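Local coordinates for protein putative NADPH:quinone oxidoreductase (Ralstonia eutropha, PDB 3IUP) that binds NADPH and probably uses it to reduce quinones, as a putative member of the medium-chain alcohol dehydrogenase-like quinone oxidoreductases, at residues 40-45 / 125-130. Sequence-based numbering, arbitrary orientation.
Sequences EASPLN and AMYSQY
In the GroES-like domain, Tyr127 of the loop between strands 118-121 and 130-134 lies along the end of strand 34-43. Its phenol OH donates a hydrogen bond of 2.8 Å to the backbone O of Pro43. The C=O...OH angle is 125°, and the hydroxyl is tilted 22° from the carbonyl plane. Ser42 meets one edge of the ring, with Ser42 OG 3.1 Å from Tyr127 CE1. Its OG stands anti to the backbone N (chi1 180°), which turns it to this edge, and it also bonds Glu97 O. Leu44 approaches obliquely near the hydroxyl, and its CD2 makes an apolar contact of 3.8 Å with Tyr127 CE2. Selenomethionine Met126 adds a contact of 3.7 Å from CB to Ser42 OG. The loop makes an inverse gamma turn centred on Tyr127, and Ser128 OG bonds Ala125 O at 2.6 Å, from above the carbonyl plane. Just before helix 46-53, the Asn45 side chain lies about 4 Å from the bound NADPH, with OD1 hydrogen-bonded to Lys368 and ND2 to Glu97. Leu8 of strand 4-12, Ile371 of strand 369-372 and Asp48 of helix 46-53 also touch the Tyr127 side chain.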
# COMPACT_ATOMS: atom_id res chain seq x y z
N GLU A 40 -12.47 35.30 12.63
CA GLU A 40 -13.41 35.15 13.75
C GLU A 40 -13.70 33.69 14.11
O GLU A 40 -14.36 33.42 15.13
CB GLU A 40 -14.71 35.92 13.47
CG GLU A 40 -14.41 37.40 13.35
CD GLU A 40 -15.61 38.28 13.19
OE1 GLU A 40 -16.70 37.76 12.95
OE2 GLU A 40 -15.45 39.51 13.38
N ALA A 41 -13.21 32.75 13.29
CA ALA A 41 -13.51 31.32 13.51
C ALA A 41 -12.47 30.48 12.80
O ALA A 41 -12.30 30.58 11.59
CB ALA A 41 -14.90 30.94 13.03
N SER A 42 -11.78 29.63 13.55
CA SER A 42 -10.82 28.71 12.95
C SER A 42 -10.77 27.43 13.81
O SER A 42 -10.56 27.52 15.01
CB SER A 42 -9.46 29.39 12.89
OG SER A 42 -8.47 28.58 12.34
N PRO A 43 -10.93 26.26 13.19
CA PRO A 43 -11.04 25.05 13.97
C PRO A 43 -9.68 24.52 14.37
O PRO A 43 -8.70 24.79 13.67
CB PRO A 43 -11.74 24.10 13.00
CG PRO A 43 -11.21 24.50 11.68
CD PRO A 43 -11.13 26.00 11.76
N LEU A 44 -9.63 23.78 15.48
CA LEU A 44 -8.48 23.00 15.88
C LEU A 44 -8.66 21.57 15.37
O LEU A 44 -9.33 20.74 15.98
CB LEU A 44 -8.34 23.00 17.40
CG LEU A 44 -7.65 24.23 17.96
CD1 LEU A 44 -8.08 24.47 19.41
CD2 LEU A 44 -6.11 24.05 17.84
N ASN A 45 -8.14 21.32 14.19
CA ASN A 45 -8.28 20.01 13.56
C ASN A 45 -7.00 19.21 13.92
O ASN A 45 -5.94 19.79 14.24
CB ASN A 45 -8.38 20.15 12.06
CG ASN A 45 -9.64 20.82 11.57
OD1 ASN A 45 -10.74 20.65 12.14
ND2 ASN A 45 -9.50 21.59 10.45
N ALA A 125 -1.66 29.80 8.81
CA ALA A 125 -1.51 30.91 9.77
C ALA A 125 -2.86 31.52 10.14
O ALA A 125 -2.99 32.73 10.39
CB ALA A 125 -0.54 32.00 9.21
N MSE A 126 -3.88 30.68 10.27
CA MSE A 126 -5.23 31.21 10.56
C MSE A 126 -5.50 31.43 12.03
O MSE A 126 -6.50 32.06 12.37
CB MSE A 126 -6.34 30.37 9.93
CG MSE A 126 -6.15 30.06 8.47
SE MSE A 126 -6.23 31.72 7.38
CE MSE A 126 -7.98 32.08 7.59
N TYR A 127 -4.60 30.96 12.91
CA TYR A 127 -4.71 31.25 14.35
C TYR A 127 -4.04 32.63 14.60
O TYR A 127 -2.92 32.73 15.13
CB TYR A 127 -4.09 30.20 15.24
CG TYR A 127 -4.68 28.81 15.06
CD1 TYR A 127 -5.86 28.58 14.36
CD2 TYR A 127 -4.00 27.71 15.56
CE1 TYR A 127 -6.34 27.28 14.21
CE2 TYR A 127 -4.48 26.44 15.41
CZ TYR A 127 -5.68 26.21 14.75
OH TYR A 127 -6.10 24.92 14.58
N SER A 128 -4.76 33.65 14.14
CA SER A 128 -4.21 35.03 13.97
C SER A 128 -5.38 35.96 14.00
O SER A 128 -6.45 35.65 13.47
CB SER A 128 -3.52 35.22 12.60
OG SER A 128 -2.48 34.27 12.41
N GLN A 129 -5.20 37.13 14.59
CA GLN A 129 -6.30 38.08 14.55
C GLN A 129 -6.63 38.55 13.13
O GLN A 129 -7.82 38.71 12.79
CB GLN A 129 -5.99 39.29 15.42
CG GLN A 129 -6.00 39.01 16.90
CD GLN A 129 -5.81 40.27 17.73
OE1 GLN A 129 -4.76 40.49 18.30
NE2 GLN A 129 -6.86 41.11 17.79
N TYR A 130 -5.59 38.78 12.34
CA TYR A 130 -5.75 39.31 10.94
C TYR A 130 -4.87 38.54 10.03
O TYR A 130 -3.74 38.23 10.42
CB TYR A 130 -5.34 40.80 10.86
CG TYR A 130 -6.29 41.65 11.61
CD1 TYR A 130 -7.45 42.11 11.00
CD2 TYR A 130 -6.06 41.97 12.95
CE1 TYR A 130 -8.37 42.87 11.71
CE2 TYR A 130 -6.97 42.71 13.68
CZ TYR A 130 -8.11 43.16 13.06
OH TYR A 130 -9.04 43.90 13.75